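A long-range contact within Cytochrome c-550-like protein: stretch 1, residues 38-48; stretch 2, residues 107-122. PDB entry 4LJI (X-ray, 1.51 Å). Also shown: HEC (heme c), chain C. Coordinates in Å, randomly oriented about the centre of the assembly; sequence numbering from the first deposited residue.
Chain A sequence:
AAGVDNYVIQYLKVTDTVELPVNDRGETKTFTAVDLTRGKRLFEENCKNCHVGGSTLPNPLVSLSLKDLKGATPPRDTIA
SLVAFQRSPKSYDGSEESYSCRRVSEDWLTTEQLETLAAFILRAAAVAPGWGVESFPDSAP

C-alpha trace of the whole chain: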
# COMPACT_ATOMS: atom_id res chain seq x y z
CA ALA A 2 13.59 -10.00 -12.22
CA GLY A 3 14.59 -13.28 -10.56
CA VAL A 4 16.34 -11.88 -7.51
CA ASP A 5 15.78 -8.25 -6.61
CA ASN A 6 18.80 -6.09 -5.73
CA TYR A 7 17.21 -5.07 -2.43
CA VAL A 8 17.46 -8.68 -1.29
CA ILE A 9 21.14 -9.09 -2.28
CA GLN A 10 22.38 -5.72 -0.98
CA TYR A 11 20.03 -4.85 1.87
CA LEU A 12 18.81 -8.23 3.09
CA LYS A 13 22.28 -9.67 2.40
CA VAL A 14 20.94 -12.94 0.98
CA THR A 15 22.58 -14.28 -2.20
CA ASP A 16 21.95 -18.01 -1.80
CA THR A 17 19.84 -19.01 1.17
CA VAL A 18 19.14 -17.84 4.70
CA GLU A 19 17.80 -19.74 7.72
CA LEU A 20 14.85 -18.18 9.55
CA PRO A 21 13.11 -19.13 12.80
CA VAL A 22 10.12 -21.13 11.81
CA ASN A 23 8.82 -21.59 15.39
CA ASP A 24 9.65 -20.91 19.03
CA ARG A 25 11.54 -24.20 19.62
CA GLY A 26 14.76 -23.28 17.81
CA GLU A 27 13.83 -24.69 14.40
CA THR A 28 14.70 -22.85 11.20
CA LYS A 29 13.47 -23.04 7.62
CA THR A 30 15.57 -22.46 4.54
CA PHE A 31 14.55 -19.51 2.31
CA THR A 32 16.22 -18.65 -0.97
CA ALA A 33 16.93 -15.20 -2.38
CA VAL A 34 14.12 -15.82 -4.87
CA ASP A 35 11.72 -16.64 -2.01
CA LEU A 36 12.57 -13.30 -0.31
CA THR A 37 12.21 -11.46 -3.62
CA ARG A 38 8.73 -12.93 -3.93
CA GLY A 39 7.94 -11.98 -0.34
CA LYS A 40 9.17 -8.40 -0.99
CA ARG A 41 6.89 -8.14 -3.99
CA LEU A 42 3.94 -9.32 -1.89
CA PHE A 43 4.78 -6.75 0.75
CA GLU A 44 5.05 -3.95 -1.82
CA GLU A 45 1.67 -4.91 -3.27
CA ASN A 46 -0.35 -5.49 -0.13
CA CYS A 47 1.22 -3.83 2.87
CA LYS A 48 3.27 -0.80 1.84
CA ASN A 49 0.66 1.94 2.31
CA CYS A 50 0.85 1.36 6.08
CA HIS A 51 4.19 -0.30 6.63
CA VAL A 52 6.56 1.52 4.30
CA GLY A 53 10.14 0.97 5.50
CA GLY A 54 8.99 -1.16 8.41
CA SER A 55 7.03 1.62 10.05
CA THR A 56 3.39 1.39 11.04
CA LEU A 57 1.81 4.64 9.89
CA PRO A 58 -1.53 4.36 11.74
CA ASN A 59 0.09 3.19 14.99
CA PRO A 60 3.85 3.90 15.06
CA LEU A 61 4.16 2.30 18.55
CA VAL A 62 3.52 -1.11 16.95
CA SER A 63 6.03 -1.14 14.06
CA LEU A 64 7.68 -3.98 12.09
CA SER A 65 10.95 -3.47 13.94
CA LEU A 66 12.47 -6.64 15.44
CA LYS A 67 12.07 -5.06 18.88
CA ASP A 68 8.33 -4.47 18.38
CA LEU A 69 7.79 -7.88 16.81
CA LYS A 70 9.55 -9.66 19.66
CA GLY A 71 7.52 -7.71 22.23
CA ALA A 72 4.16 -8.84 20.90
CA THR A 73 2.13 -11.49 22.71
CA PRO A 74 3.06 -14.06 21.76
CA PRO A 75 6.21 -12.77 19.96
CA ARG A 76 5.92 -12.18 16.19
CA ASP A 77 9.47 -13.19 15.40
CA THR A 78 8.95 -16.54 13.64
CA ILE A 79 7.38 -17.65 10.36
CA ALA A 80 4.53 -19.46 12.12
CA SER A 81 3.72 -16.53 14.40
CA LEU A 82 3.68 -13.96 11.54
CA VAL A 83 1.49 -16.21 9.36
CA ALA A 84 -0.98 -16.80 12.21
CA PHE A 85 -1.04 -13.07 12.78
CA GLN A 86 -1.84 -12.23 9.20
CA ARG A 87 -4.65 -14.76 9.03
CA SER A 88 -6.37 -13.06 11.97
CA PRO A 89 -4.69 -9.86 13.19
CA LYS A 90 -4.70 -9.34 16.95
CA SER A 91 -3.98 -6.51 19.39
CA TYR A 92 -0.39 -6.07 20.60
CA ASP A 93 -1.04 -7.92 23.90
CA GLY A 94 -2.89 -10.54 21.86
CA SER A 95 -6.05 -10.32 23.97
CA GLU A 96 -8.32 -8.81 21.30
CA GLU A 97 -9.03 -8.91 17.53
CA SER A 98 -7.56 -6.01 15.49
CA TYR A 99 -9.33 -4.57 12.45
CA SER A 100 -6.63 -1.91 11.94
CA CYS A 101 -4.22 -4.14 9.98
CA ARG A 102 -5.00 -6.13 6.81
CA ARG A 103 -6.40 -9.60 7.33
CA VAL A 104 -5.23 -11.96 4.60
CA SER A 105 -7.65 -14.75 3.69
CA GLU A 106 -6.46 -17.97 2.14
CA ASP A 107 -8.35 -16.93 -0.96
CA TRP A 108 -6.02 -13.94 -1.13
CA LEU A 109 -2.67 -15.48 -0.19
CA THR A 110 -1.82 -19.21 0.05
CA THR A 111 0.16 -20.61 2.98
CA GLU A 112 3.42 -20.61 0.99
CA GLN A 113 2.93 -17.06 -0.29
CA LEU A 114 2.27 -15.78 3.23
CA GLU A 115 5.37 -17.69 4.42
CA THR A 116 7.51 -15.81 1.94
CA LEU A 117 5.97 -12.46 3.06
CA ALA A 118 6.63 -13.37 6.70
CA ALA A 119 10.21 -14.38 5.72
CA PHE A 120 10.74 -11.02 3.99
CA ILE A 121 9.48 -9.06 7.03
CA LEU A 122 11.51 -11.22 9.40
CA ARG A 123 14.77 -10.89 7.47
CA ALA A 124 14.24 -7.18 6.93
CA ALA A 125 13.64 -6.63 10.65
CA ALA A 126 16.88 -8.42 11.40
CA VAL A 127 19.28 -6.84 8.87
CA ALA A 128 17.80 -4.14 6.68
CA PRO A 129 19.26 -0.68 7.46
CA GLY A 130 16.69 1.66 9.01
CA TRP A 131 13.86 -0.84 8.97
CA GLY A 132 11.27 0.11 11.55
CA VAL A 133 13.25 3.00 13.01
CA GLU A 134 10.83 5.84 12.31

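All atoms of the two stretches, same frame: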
# COMPACT_ATOMS: atom_id res chain seq x y z
N ARG A 38 10.17 -12.75 -3.75
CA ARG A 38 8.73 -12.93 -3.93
C ARG A 38 7.95 -12.36 -2.74
O ARG A 38 6.90 -11.71 -2.88
CB ARG A 38 8.38 -14.41 -4.16
CG ARG A 38 8.76 -14.90 -5.56
CD ARG A 38 8.25 -16.29 -5.85
NE ARG A 38 8.96 -16.89 -6.98
CZ ARG A 38 8.82 -18.15 -7.36
NH1 ARG A 38 7.99 -18.96 -6.72
NH2 ARG A 38 9.52 -18.61 -8.39
N GLY A 39 8.54 -12.50 -1.56
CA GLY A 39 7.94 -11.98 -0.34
C GLY A 39 7.95 -10.46 -0.36
O GLY A 39 6.95 -9.81 0.05
N LYS A 40 9.05 -9.87 -0.84
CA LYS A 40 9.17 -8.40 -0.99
C LYS A 40 8.09 -7.87 -1.92
O LYS A 40 7.38 -6.92 -1.59
CB LYS A 40 10.54 -8.02 -1.55
CG LYS A 40 10.67 -6.54 -1.95
CD LYS A 40 12.00 -6.30 -2.65
CE LYS A 40 12.16 -4.86 -3.09
NZ LYS A 40 12.23 -4.04 -1.87
N ARG A 41 7.93 -8.54 -3.05
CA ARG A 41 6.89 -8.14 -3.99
C ARG A 41 5.50 -8.20 -3.36
O ARG A 41 4.68 -7.30 -3.55
CB ARG A 41 6.98 -9.02 -5.24
CG ARG A 41 5.98 -8.70 -6.33
CD ARG A 41 6.56 -9.19 -7.63
NE ARG A 41 7.98 -8.86 -7.73
CZ ARG A 41 8.46 -7.84 -8.43
NH1 ARG A 41 7.64 -7.05 -9.11
NH2 ARG A 41 9.77 -7.61 -8.46
N LEU A 42 5.21 -9.25 -2.59
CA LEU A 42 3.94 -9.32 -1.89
C LEU A 42 3.78 -8.20 -0.88
O LEU A 42 2.69 -7.68 -0.69
CB LEU A 42 3.78 -10.67 -1.16
CG LEU A 42 3.50 -11.80 -2.11
CD1 LEU A 42 3.56 -13.13 -1.34
CD2 LEU A 42 2.11 -11.61 -2.75
N PHE A 43 4.86 -7.82 -0.21
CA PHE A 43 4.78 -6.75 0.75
C PHE A 43 4.48 -5.43 0.03
O PHE A 43 3.65 -4.64 0.46
CB PHE A 43 6.09 -6.69 1.53
CG PHE A 43 6.15 -5.58 2.55
CD1 PHE A 43 5.69 -5.78 3.84
CD2 PHE A 43 6.70 -4.35 2.21
CE1 PHE A 43 5.78 -4.77 4.78
CE2 PHE A 43 6.80 -3.36 3.17
CZ PHE A 43 6.30 -3.57 4.43
N GLU A 44 5.21 -5.19 -1.05
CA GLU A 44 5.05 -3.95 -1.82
C GLU A 44 3.64 -3.82 -2.36
O GLU A 44 3.14 -2.71 -2.50
CB GLU A 44 6.02 -3.92 -2.99
CG GLU A 44 7.46 -3.83 -2.56
CD GLU A 44 8.40 -3.85 -3.74
OE1 GLU A 44 9.38 -3.10 -3.70
OE2 GLU A 44 8.13 -4.62 -4.70
N GLU A 45 3.00 -4.95 -2.66
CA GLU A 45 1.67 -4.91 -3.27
C GLU A 45 0.53 -4.80 -2.28
O GLU A 45 -0.53 -4.23 -2.59
CB GLU A 45 1.46 -6.10 -4.23
CG GLU A 45 2.50 -6.24 -5.37
CD GLU A 45 2.66 -5.00 -6.29
OE1 GLU A 45 1.81 -4.07 -6.26
OE2 GLU A 45 3.65 -4.97 -7.05
N ASN A 46 0.75 -5.30 -1.07
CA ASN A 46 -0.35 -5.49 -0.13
C ASN A 46 -0.25 -4.74 1.18
O ASN A 46 -1.25 -4.65 1.90
CB ASN A 46 -0.51 -6.99 0.19
CG ASN A 46 -0.94 -7.78 -1.02
OD1 ASN A 46 -2.07 -7.62 -1.50
ND2 ASN A 46 -0.04 -8.61 -1.55
N CYS A 47 0.95 -4.28 1.51
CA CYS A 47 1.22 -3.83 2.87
C CYS A 47 1.87 -2.45 2.96
O CYS A 47 1.94 -1.85 4.04
CB CYS A 47 2.14 -4.83 3.62
SG CYS A 47 1.65 -6.53 3.37
N LYS A 48 2.39 -1.98 1.83
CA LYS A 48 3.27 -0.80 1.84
C LYS A 48 2.60 0.53 2.18
O LYS A 48 3.27 1.45 2.60
CB LYS A 48 4.05 -0.70 0.51
CG LYS A 48 5.25 0.21 0.56
CD LYS A 48 6.04 0.04 -0.72
CE LYS A 48 7.07 1.13 -0.88
NZ LYS A 48 7.94 0.80 -2.03
N ASP A 107 -7.90 -17.18 0.40
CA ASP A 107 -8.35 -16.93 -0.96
C ASP A 107 -7.52 -15.80 -1.56
O ASP A 107 -7.45 -15.64 -2.78
CB ASP A 107 -9.83 -16.57 -0.93
CG ASP A 107 -10.63 -17.51 -0.03
OD1 ASP A 107 -11.00 -18.62 -0.49
OD2 ASP A 107 -10.86 -17.14 1.14
N TRP A 108 -6.87 -15.04 -0.69
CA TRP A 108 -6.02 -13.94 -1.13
C TRP A 108 -4.58 -14.42 -1.26
O TRP A 108 -3.99 -14.37 -2.34
CB TRP A 108 -6.16 -12.77 -0.15
CG TRP A 108 -5.57 -11.47 -0.63
CD1 TRP A 108 -4.29 -11.05 -0.47
CD2 TRP A 108 -6.25 -10.42 -1.33
NE1 TRP A 108 -4.12 -9.80 -1.03
CE2 TRP A 108 -5.31 -9.40 -1.57
CE3 TRP A 108 -7.57 -10.24 -1.78
CZ2 TRP A 108 -5.64 -8.21 -2.23
CZ3 TRP A 108 -7.89 -9.06 -2.45
CH2 TRP A 108 -6.93 -8.06 -2.67
N LEU A 109 -4.01 -14.90 -0.16
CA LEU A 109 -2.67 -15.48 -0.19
C LEU A 109 -2.62 -16.91 0.34
O LEU A 109 -3.19 -17.20 1.38
CB LEU A 109 -1.70 -14.58 0.60
CG LEU A 109 -1.52 -13.22 -0.07
CD1 LEU A 109 -0.65 -12.32 0.79
CD2 LEU A 109 -0.91 -13.43 -1.43
N THR A 110 -1.94 -17.79 -0.37
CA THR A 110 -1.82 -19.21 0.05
C THR A 110 -0.82 -19.23 1.20
O THR A 110 -0.10 -18.25 1.43
CB THR A 110 -1.26 -20.07 -1.05
OG1 THR A 110 0.11 -19.69 -1.32
CG2 THR A 110 -2.11 -19.91 -2.32
N THR A 111 -0.79 -20.34 1.91
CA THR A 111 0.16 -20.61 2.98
C THR A 111 1.59 -20.27 2.57
O THR A 111 2.28 -19.55 3.28
CB THR A 111 0.10 -22.11 3.36
OG1 THR A 111 -1.26 -22.43 3.65
CG2 THR A 111 0.98 -22.43 4.56
N GLU A 112 2.04 -20.80 1.43
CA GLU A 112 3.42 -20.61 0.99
C GLU A 112 3.72 -19.15 0.67
O GLU A 112 4.79 -18.63 0.99
CB GLU A 112 3.71 -21.47 -0.23
CG GLU A 112 3.78 -22.97 0.07
CD GLU A 112 2.49 -23.68 -0.28
OE1 GLU A 112 1.42 -23.04 -0.17
OE2 GLU A 112 2.55 -24.88 -0.68
N GLN A 113 2.77 -18.50 0.01
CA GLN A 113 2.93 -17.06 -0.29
C GLN A 113 3.09 -16.25 0.99
O GLN A 113 4.01 -15.42 1.10
CB GLN A 113 1.75 -16.51 -1.06
CG GLN A 113 1.73 -16.86 -2.52
CD GLN A 113 0.47 -16.37 -3.19
OE1 GLN A 113 -0.64 -16.65 -2.75
NE2 GLN A 113 0.65 -15.61 -4.25
N LEU A 114 2.20 -16.48 1.95
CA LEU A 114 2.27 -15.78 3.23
C LEU A 114 3.55 -16.12 3.99
O LEU A 114 4.10 -15.24 4.69
CB LEU A 114 1.05 -16.13 4.07
CG LEU A 114 0.59 -15.06 5.03
CD1 LEU A 114 0.25 -13.79 4.22
CD2 LEU A 114 -0.61 -15.52 5.79
N GLU A 115 4.06 -17.35 3.88
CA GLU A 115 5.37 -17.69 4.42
C GLU A 115 6.47 -16.82 3.84
O GLU A 115 7.33 -16.38 4.58
CB GLU A 115 5.72 -19.17 4.15
CG GLU A 115 5.05 -20.13 5.09
CD GLU A 115 5.28 -21.57 4.70
OE1 GLU A 115 4.78 -22.45 5.43
OE2 GLU A 115 5.95 -21.80 3.67
N THR A 116 6.45 -16.60 2.53
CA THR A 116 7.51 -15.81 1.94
C THR A 116 7.40 -14.34 2.36
O THR A 116 8.43 -13.69 2.49
CB THR A 116 7.52 -15.89 0.41
OG1 THR A 116 6.36 -15.21 -0.10
CG2 THR A 116 7.57 -17.34 -0.07
N LEU A 117 6.18 -13.84 2.58
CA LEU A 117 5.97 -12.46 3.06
C LEU A 117 6.47 -12.37 4.50
O LEU A 117 7.18 -11.43 4.87
CB LEU A 117 4.50 -12.05 2.92
CG LEU A 117 3.94 -10.78 3.54
CD1 LEU A 117 4.76 -9.57 3.05
CD2 LEU A 117 2.47 -10.61 3.14
N ALA A 118 6.08 -13.33 5.34
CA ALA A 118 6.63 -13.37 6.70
C ALA A 118 8.16 -13.44 6.66
O ALA A 118 8.81 -12.72 7.44
CB ALA A 118 6.03 -14.56 7.51
N ALA A 119 8.74 -14.29 5.80
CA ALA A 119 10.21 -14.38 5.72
C ALA A 119 10.84 -13.03 5.34
O ALA A 119 11.84 -12.62 5.91
CB ALA A 119 10.64 -15.45 4.73
N PHE A 120 10.25 -12.34 4.37
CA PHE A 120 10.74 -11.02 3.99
C PHE A 120 10.73 -10.06 5.18
O PHE A 120 11.73 -9.41 5.45
CB PHE A 120 9.96 -10.44 2.81
CG PHE A 120 10.28 -9.03 2.56
CD1 PHE A 120 11.45 -8.67 1.89
CD2 PHE A 120 9.44 -8.02 3.02
CE1 PHE A 120 11.77 -7.30 1.65
CE2 PHE A 120 9.76 -6.65 2.79
CZ PHE A 120 10.94 -6.31 2.12
N ILE A 121 9.61 -9.99 5.91
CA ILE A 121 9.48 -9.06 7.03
C ILE A 121 10.49 -9.43 8.09
O ILE A 121 11.15 -8.55 8.67
CB ILE A 121 8.06 -9.12 7.65
CG1 ILE A 121 7.04 -8.51 6.69
CG2 ILE A 121 8.02 -8.36 9.01
CD1 ILE A 121 5.62 -8.79 7.13
N LEU A 122 10.64 -10.73 8.34
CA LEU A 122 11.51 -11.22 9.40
C LEU A 122 12.99 -10.95 9.09
O LEU A 122 13.76 -10.53 9.98
CB LEU A 122 11.22 -12.69 9.66
CG LEU A 122 11.67 -13.32 10.96
CD1 LEU A 122 11.40 -12.37 12.11
CD2 LEU A 122 10.89 -14.61 11.12
FE HEC C . -0.18 -4.37 9.45
CHA HEC C . 0.41 -4.41 12.86
CHB HEC C . 1.96 -7.05 9.03
CHC HEC C . -1.00 -4.54 6.04
CHD HEC C . -1.87 -1.48 9.72
NA HEC C . 0.99 -5.47 10.65
C1A HEC C . 1.04 -5.34 12.04
C2A HEC C . 1.96 -6.34 12.55
C3A HEC C . 2.39 -7.05 11.48
C4A HEC C . 1.77 -6.57 10.31
CMA HEC C . 3.34 -8.22 11.52
CAA HEC C . 2.39 -6.55 14.00
CBA HEC C . 3.56 -5.60 14.37
CGA HEC C . 4.07 -5.76 15.79
O1A HEC C . 3.62 -6.66 16.56
O2A HEC C . 4.97 -4.97 16.21
NB HEC C . 0.38 -5.55 7.82
C1B HEC C . 1.22 -6.60 7.91
C2B HEC C . 1.35 -7.17 6.63
C3B HEC C . 0.51 -6.53 5.76
C4B HEC C . -0.09 -5.45 6.57
CMB HEC C . 2.21 -8.38 6.31
CAB HEC C . 0.30 -6.78 4.32
CBB HEC C . -0.31 -8.00 4.08
NC HEC C . -1.24 -3.22 8.12
C1C HEC C . -1.46 -3.48 6.79
C2C HEC C . -2.13 -2.37 6.26
C3C HEC C . -2.38 -1.50 7.28
C4C HEC C . -1.83 -2.03 8.47
CMC HEC C . -2.52 -2.21 4.79
CAC HEC C . -3.04 -0.16 7.11
CBC HEC C . -4.32 -0.07 6.67
ND HEC C . -0.62 -3.20 10.98
C1D HEC C . -1.37 -2.09 10.88
C2D HEC C . -1.60 -1.53 12.21
C3D HEC C . -0.96 -2.33 13.09
C4D HEC C . -0.33 -3.37 12.29
CMD HEC C . -2.39 -0.28 12.52
CAD HEC C . -0.94 -2.17 14.58
CBD HEC C . -1.98 -3.17 15.14
CGD HEC C . -2.45 -3.25 16.58
O1D HEC C . -1.66 -3.13 17.57
O2D HEC C . -3.66 -3.48 16.79

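Helix 38-46 crosses helix 111-122 at right angles, their axes approaching to 7.4 Å, and the first rule of the contact is glycine at the crossing. Gly39 CA lies 4.0 Å from Leu117 CA and makes a CA-H...O contact with Thr116 O at 3.3 Å. An ideal CB on Gly39 would point toward the partner helix and land 2.0 Å from Thr116 O, so the backbones can come this close because that atom is absent. The stretches bury 577 Å² between them, both sides summed, and Gly39, Phe43, Leu117 and Phe120 are all buried.

One residue on, Lys40 contributes its base rather than its charge. Its CA sits over the face of the Phe120 ring, 3.7 Å from the centroid, while the extended chain leads the ammonium away to a salt bridge in its own helix, Lys40 NZ to Glu44 OE1 at 3.5 Å.

Leu42 and Phe43 supply the apolar bulk. Leu42 CD1 packs 3.4 Å from Gln113 O and 3.7 Å from Thr116 OG1; that hydroxyl is already satisfied by donating to Gln113 O at 2.6 Å, so a methyl is a tolerable neighbour. The other branch, Leu42 CD2, meets Leu109 CD2 at 3.8 Å. Phe43 CB touches Leu117 CD1 at 3.5 Å, and one face of its ring receives Phe120 CE2, 3.8 Å from Phe43 CG, the two ring planes inclined at 47°.

A turn later, Asn46 provides the polar clasp. Its OD1 accepts from Trp108 NE1 at 3.0 Å, the single hydrogen bond between the stretches, while its ND2 donates back to Leu42 O at 3.0 Å; one amide thus serves the partner and its own helix.

Cys47 closes the walk, its SG bonded covalently to heme CAB (1.7 Å) and 4.2 Å from Leu117 CD2. With Ile121 CD1 3.5 Å from heme CMB, both stretches also meet the cofactor.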